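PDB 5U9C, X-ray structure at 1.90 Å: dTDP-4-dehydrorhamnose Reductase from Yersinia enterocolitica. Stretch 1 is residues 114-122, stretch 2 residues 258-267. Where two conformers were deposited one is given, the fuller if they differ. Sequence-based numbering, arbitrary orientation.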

ATOM      1  N   GLY D 114      -2.648  -8.884  -3.643  1.00 29.28           N
ATOM      2  CA  GLY D 114      -1.386  -9.209  -4.287  1.00 28.87           C
ATOM      3  C   GLY D 114      -0.697 -10.503  -3.902  1.00 29.22           C
ATOM      4  O   GLY D 114       0.463 -10.737  -4.308  1.00 29.98           O
ATOM      5  N   LYS D 115      -1.378 -11.374  -3.161  1.00 27.95           N
ATOM      6  CA  LYS D 115      -0.733 -12.663  -2.846  1.00 28.99           C
ATOM      7  C   LYS D 115      -0.988 -13.694  -3.936  1.00 26.76           C
ATOM      8  O   LYS D 115      -1.710 -13.422  -4.895  1.00 25.05           O
ATOM      9  CB  LYS D 115      -1.065 -13.159  -1.456  1.00 31.87           C
ATOM     10  CG  LYS D 115      -2.496 -13.449  -1.131  1.00 32.23           C
ATOM     11  CD  LYS D 115      -2.521 -13.866   0.339  1.00 33.66           C
ATOM     12  CE  LYS D 115      -3.875 -14.269   0.851  1.00 32.40           C
ATOM     13  NZ  LYS D 115      -3.692 -14.816   2.222  1.00 32.95           N
ATOM     14  N   LEU D 116      -0.381 -14.858  -3.806  1.00 26.56           N
ATOM     15  CA  LEU D 116      -0.430 -15.876  -4.861  1.00 27.61           C
ATOM     16  C   LEU D 116      -1.682 -16.756  -4.909  1.00 27.70           C
ATOM     17  O   LEU D 116      -2.091 -17.189  -5.995  1.00 25.44           O
ATOM     18  CB  LEU D 116       0.856 -16.707  -4.814  1.00 30.19           C
ATOM     19  CG  LEU D 116       2.119 -15.798  -4.996  1.00 33.45           C
ATOM     20  CD1 LEU D 116       3.429 -16.587  -5.020  1.00 34.64           C
ATOM     21  CD2 LEU D 116       2.061 -14.866  -6.218  1.00 34.44           C
ATOM     22  N   SER D 117      -2.334 -16.957  -3.763  1.00 26.34           N
ATOM     23  CA  SER D 117      -3.507 -17.815  -3.728  1.00 28.09           C
ATOM     24  C   SER D 117      -4.430 -17.392  -2.593  1.00 26.99           C
ATOM     25  O   SER D 117      -3.946 -16.881  -1.583  1.00 27.86           O
ATOM     26  CB  SER D 117      -3.056 -19.261  -3.500  1.00 30.07           C
ATOM     27  OG  SER D 117      -4.096 -20.126  -3.817  1.00 37.04           O
ATOM     28  N   TYR D 118      -5.732 -17.622  -2.755  1.00 24.19           N
ATOM     29  CA  TYR D 118      -6.732 -17.252  -1.762  1.00 24.18           C
ATOM     30  C   TYR D 118      -7.672 -18.430  -1.415  1.00 24.62           C
ATOM     31  O   TYR D 118      -8.167 -19.136  -2.322  1.00 25.26           O
ATOM     32  CB  TYR D 118      -7.595 -16.083  -2.288  1.00 23.88           C
ATOM     33  CG  TYR D 118      -6.794 -14.849  -2.659  1.00 24.43           C
ATOM     34  CD1 TYR D 118      -6.256 -14.700  -3.931  1.00 22.73           C
ATOM     35  CD2 TYR D 118      -6.557 -13.842  -1.720  1.00 25.57           C
ATOM     36  CE1 TYR D 118      -5.500 -13.595  -4.260  1.00 23.75           C
ATOM     37  CE2 TYR D 118      -5.794 -12.726  -2.036  1.00 25.96           C
ATOM     38  CZ  TYR D 118      -5.280 -12.600  -3.313  1.00 25.05           C
ATOM     39  OH  TYR D 118      -4.542 -11.484  -3.625  1.00 24.93           O
ATOM     40  N   ASN D 119      -7.932 -18.626  -0.120  1.00 24.18           N
ATOM     41  CA  ASN D 119      -8.901 -19.632   0.319  1.00 24.80           C
ATOM     42  C   ASN D 119     -10.185 -18.952   0.845  1.00 24.76           C
ATOM     43  O   ASN D 119     -10.286 -17.703   0.825  1.00 25.34           O
ATOM     44  CB  ASN D 119      -8.277 -20.623   1.310  1.00 24.90           C
ATOM     45  CG  ASN D 119      -7.886 -19.986   2.614  1.00 25.83           C
ATOM     46  OD1 ASN D 119      -8.635 -19.168   3.182  1.00 25.07           O
ATOM     47  ND2 ASN D 119      -6.724 -20.388   3.135  1.00 25.43           N
ATOM     48  N   GLU D 120     -11.159 -19.750   1.280  1.00 24.38           N
ATOM     49  CA  GLU D 120     -12.447 -19.221   1.744  1.00 24.89           C
ATOM     50  C   GLU D 120     -12.374 -18.289   2.987  1.00 26.95           C
ATOM     51  O   GLU D 120     -13.313 -17.547   3.241  1.00 27.69           O
ATOM     52  CB  GLU D 120     -13.490 -20.334   1.959  1.00 24.79           C
ATOM     53  CG  GLU D 120     -13.868 -21.157   0.716  1.00 24.02           C
ATOM     54  CD  GLU D 120     -12.994 -22.398   0.480  1.00 24.18           C
ATOM     55  OE1 GLU D 120     -11.865 -22.462   1.001  1.00 23.97           O
ATOM     56  OE2 GLU D 120     -13.438 -23.313  -0.253  1.00 24.17           O
ATOM     57  N   LEU D 121     -11.269 -18.314   3.735  1.00 27.67           N
ATOM     58  CA  LEU D 121     -11.092 -17.393   4.867  1.00 27.95           C
ATOM     59  C   LEU D 121     -10.539 -16.024   4.446  1.00 28.75           C
ATOM     60  O   LEU D 121     -10.652 -15.048   5.212  1.00 27.60           O
ATOM     61  CB  LEU D 121     -10.197 -17.978   5.968  1.00 28.16           C
ATOM     62  CG  LEU D 121     -10.872 -18.975   6.879  1.00 29.81           C
ATOM     63  CD1 LEU D 121      -9.881 -19.519   7.914  1.00 30.10           C
ATOM     64  CD2 LEU D 121     -12.077 -18.337   7.578  1.00 30.72           C
ATOM     65  N   ASP D 122      -9.929 -15.947   3.259  1.00 27.71           N
ATOM     66  CA  ASP D 122      -9.385 -14.680   2.781  1.00 27.72           C
ATOM     67  C   ASP D 122     -10.548 -13.714   2.535  1.00 27.95           C
ATOM     68  O   ASP D 122     -11.621 -14.132   2.138  1.00 28.86           O
ATOM     69  CB  ASP D 122      -8.505 -14.904   1.562  1.00 26.89           C
ATOM     70  CG  ASP D 122      -7.153 -15.444   1.938  1.00 27.62           C
ATOM     71  OD1 ASP D 122      -6.378 -14.660   2.525  1.00 28.94           O
ATOM     72  OD2 ASP D 122      -6.837 -16.626   1.652  1.00 26.96           O
ATOM     73  N   TYR D 258      -1.764  -9.768 -10.032  1.00 26.91           N
ATOM     74  CA  TYR D 258      -0.635 -10.660 -10.279  1.00 29.26           C
ATOM     75  C   TYR D 258      -1.112 -12.101 -10.156  1.00 26.88           C
ATOM     76  O   TYR D 258      -0.633 -12.975 -10.869  1.00 27.31           O
ATOM     77  CB  TYR D 258       0.546 -10.351  -9.348  1.00 33.03           C
ATOM     78  CG  TYR D 258       1.144  -8.978  -9.649  1.00 36.88           C
ATOM     79  CD1 TYR D 258       1.643  -8.688 -10.925  1.00 38.60           C
ATOM     80  CD2 TYR D 258       1.225  -7.979  -8.670  1.00 40.53           C
ATOM     81  CE1 TYR D 258       2.184  -7.455 -11.224  1.00 39.62           C
ATOM     82  CE2 TYR D 258       1.770  -6.731  -8.968  1.00 40.01           C
ATOM     83  CZ  TYR D 258       2.249  -6.485 -10.253  1.00 42.00           C
ATOM     84  OH  TYR D 258       2.799  -5.268 -10.597  1.00 48.88           O
ATOM     85  N   SER D 259      -2.072 -12.331  -9.260  1.00 24.97           N
ATOM     86  CA  SER D 259      -2.681 -13.629  -9.151  1.00 26.79           C
ATOM     87  C   SER D 259      -4.120 -13.598  -8.675  1.00 27.98           C
ATOM     88  O   SER D 259      -4.488 -12.805  -7.776  1.00 28.16           O
ATOM     89  CB  SER D 259      -1.903 -14.528  -8.210  1.00 26.53           C
ATOM     90  OG  SER D 259      -2.495 -15.807  -8.196  1.00 24.38           O
ATOM     91  N   GLU D 260      -4.934 -14.439  -9.307  1.00 27.94           N
ATOM     92  CA  GLU D 260      -6.305 -14.668  -8.844  1.00 28.10           C
ATOM     93  C   GLU D 260      -6.465 -16.159  -8.517  1.00 27.65           C
ATOM     94  O   GLU D 260      -7.566 -16.702  -8.511  1.00 29.40           O
ATOM     95  CB  GLU D 260      -7.356 -14.168  -9.804  1.00 29.42           C
ATOM     96  CG  GLU D 260      -7.299 -14.739 -11.204  1.00 31.10           C
ATOM     97  CD  GLU D 260      -8.539 -14.374 -12.010  1.00 35.45           C
ATOM     98  OE1 GLU D 260      -8.372 -13.900 -13.143  1.00 33.62           O
ATOM     99  OE2 GLU D 260      -9.688 -14.531 -11.488  1.00 37.22           O
ATOM    100  N   GLY D 261      -5.348 -16.810  -8.213  1.00 26.29           N
ATOM    101  CA  GLY D 261      -5.390 -18.198  -7.827  1.00 26.62           C
ATOM    102  C   GLY D 261      -6.287 -18.418  -6.606  1.00 26.34           C
ATOM    103  O   GLY D 261      -6.318 -17.592  -5.684  1.00 24.71           O
ATOM    104  N   ILE D 262      -7.062 -19.496  -6.638  1.00 26.29           N
ATOM    105  CA  ILE D 262      -7.908 -19.885  -5.508  1.00 25.86           C
ATOM    106  C   ILE D 262      -7.682 -21.342  -5.109  1.00 27.56           C
ATOM    107  O   ILE D 262      -7.366 -22.190  -5.951  1.00 28.94           O
ATOM    108  CB  ILE D 262      -9.401 -19.672  -5.771  1.00 26.83           C
ATOM    109  CG1 ILE D 262      -9.822 -20.247  -7.121  1.00 26.33           C
ATOM    110  CG2 ILE D 262      -9.747 -18.186  -5.718  1.00 26.40           C
ATOM    111  CD1 ILE D 262     -11.333 -20.337  -7.266  1.00 27.62           C
ATOM    112  N   GLU D 263      -7.780 -21.598  -3.813  1.00 27.16           N
ATOM    113  CA  GLU D 263      -7.704 -22.947  -3.264  1.00 29.64           C
ATOM    114  C   GLU D 263      -8.794 -23.068  -2.202  1.00 27.01           C
ATOM    115  O   GLU D 263      -9.385 -22.051  -1.778  1.00 24.77           O
ATOM    116  CB  GLU D 263      -6.308 -23.271  -2.725  1.00 32.60           C
ATOM    117  CG  GLU D 263      -5.880 -22.496  -1.515  1.00 34.98           C
ATOM    118  CD  GLU D 263      -4.384 -22.612  -1.277  1.00 38.31           C
ATOM    119  OE1 GLU D 263      -3.603 -22.201  -2.142  1.00 42.47           O
ATOM    120  OE2 GLU D 263      -3.987 -23.080  -0.208  1.00 42.22           O
ATOM    121  N   SER D 264      -9.133 -24.300  -1.841  1.00 25.59           N
ATOM    122  CA  SER D 264     -10.186 -24.524  -0.855  1.00 25.52           C
ATOM    123  C   SER D 264      -9.661 -25.177   0.385  1.00 26.75           C
ATOM    124  O   SER D 264      -8.832 -26.090   0.321  1.00 26.66           O
ATOM    125  CB  SER D 264     -11.294 -25.407  -1.422  1.00 26.11           C
ATOM    126  OG  SER D 264     -12.342 -25.602  -0.467  1.00 26.49           O
ATOM    127  N   ILE D 265     -10.151 -24.701   1.519  1.00 26.31           N
ATOM    128  CA  ILE D 265      -9.864 -25.336   2.807  1.00 28.03           C
ATOM    129  C   ILE D 265     -11.078 -26.133   3.273  1.00 28.85           C
ATOM    130  O   ILE D 265     -11.024 -26.762   4.314  1.00 29.80           O
ATOM    131  CB  ILE D 265      -9.519 -24.315   3.891  1.00 27.35           C
ATOM    132  CG1 ILE D 265     -10.602 -23.224   3.978  1.00 27.86           C
ATOM    133  CG2 ILE D 265      -8.171 -23.703   3.569  1.00 28.28           C
ATOM    134  CD1 ILE D 265     -10.472 -22.306   5.182  1.00 29.67           C
ATOM    135  N   TYR D 266     -12.181 -26.091   2.521  1.00 30.60           N
ATOM    136  CA  TYR D 266     -13.408 -26.793   2.925  1.00 32.34           C
ATOM    137  C   TYR D 266     -13.867 -27.950   2.029  1.00 34.98           C
ATOM    138  O   TYR D 266     -14.770 -28.676   2.420  1.00 39.47           O
ATOM    139  CB  TYR D 266     -14.592 -25.797   3.062  1.00 31.82           C
ATOM    140  CG  TYR D 266     -14.425 -24.691   4.107  1.00 32.15           C
ATOM    141  CD1 TYR D 266     -13.871 -24.954   5.356  1.00 32.42           C
ATOM    142  CD2 TYR D 266     -14.926 -23.422   3.881  1.00 32.22           C
ATOM    143  CE1 TYR D 266     -13.747 -23.964   6.312  1.00 33.61           C
ATOM    144  CE2 TYR D 266     -14.814 -22.421   4.835  1.00 32.03           C
ATOM    145  CZ  TYR D 266     -14.223 -22.699   6.048  1.00 33.30           C
ATOM    146  OH  TYR D 266     -14.095 -21.728   7.002  1.00 32.96           O
HETATM  147  N   MSE D 267     -13.275 -28.119   0.851  0.50 36.80           N
HETATM  148  CA  MSE D 267     -13.718 -29.184  -0.057  0.50 38.23           C
HETATM  149  C   MSE D 267     -13.456 -30.556   0.517  0.50 41.36           C
HETATM  150  O   MSE D 267     -14.267 -31.468   0.325  0.50 42.52           O
HETATM  151  CB  MSE D 267     -13.094 -29.014  -1.435  0.50 37.73           C
HETATM  152  CG  MSE D 267     -13.750 -27.837  -2.164  0.50 38.16           C
HETATM  153 SE   MSE D 267     -15.488 -28.333  -2.951  0.50 39.77          SE
HETATM  154  CE  MSE D 267     -14.698 -29.811  -3.961  0.50 37.00           C
TER
HETATM  155  O   HOH W   1      -3.142 -11.520  -5.896  1.00 23.16           O
HETATM  156  O   HOH W   2      -4.328 -21.503  -6.450  1.00 44.01           O
HETATM  157  O   HOH W   3      -4.791 -22.235   2.156  1.00 36.89           O

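Two segments far apart in sequence run side by side in parallel and bury 724 Å² between them, with Glu120, Tyr118 and Glu263 covering the most surface. Glu120 contributes the largest share. Its CA-to-CB bond points toward the other segment, and its carboxylate ends in a pocket of donors: OE1 accepts a nearly straight hydrogen bond from the backbone N of Ile265 (2.9 Å), while OE2 accepts one from Ser264 OG (2.5 Å). The same hydroxyl oxygen accepts hydrogen bonds from the backbone N atoms of Tyr266 and Met267, each 3.0 Å from Ser264 OG, so Ser264 OG links these two backbone N atoms to the Glu120 carboxylate. Closer to the backbone, Glu120 CB packs 3.8 Å from Tyr266 CE2. Beside it, Leu121 CG meets Ile265 CD1 at 3.8 Å, an apolar contact next to the charged group.

Tyr118 joins the segments mainly through its backbone. Its N donates to Gly261 O (3.0 Å) along a bent path, whereas its O accepts a straighter bond from Glu263 N (2.9 Å); both partners flank Ile262, as expected of a parallel bridge. The Tyr118 ring presents its edge to the carbonyl oxygens of Gly261 and Ser259. Beyond it, Tyr118 OH donates to a water (2.7 Å from OH to the water O) that in turn donates to Lys115 O and Ser259 O, linking the segments again.

Glu263 adds side-chain contacts to this backbone pairing. Its CA-to-CB bond points sideways, but the end of the side chain comes nearer, and OE1 accepts a hydrogen bond from Ser117 OG (2.7 Å). OE2 accepts from a second water, which also accepts from Asn119 ND2. Before the bridge, Ser259 OG donates to Leu116 O (2.6 Å) and accepts from Gly261 N (3.0 Å from Ser259 OG), coupling a cross-segment bond to a local one.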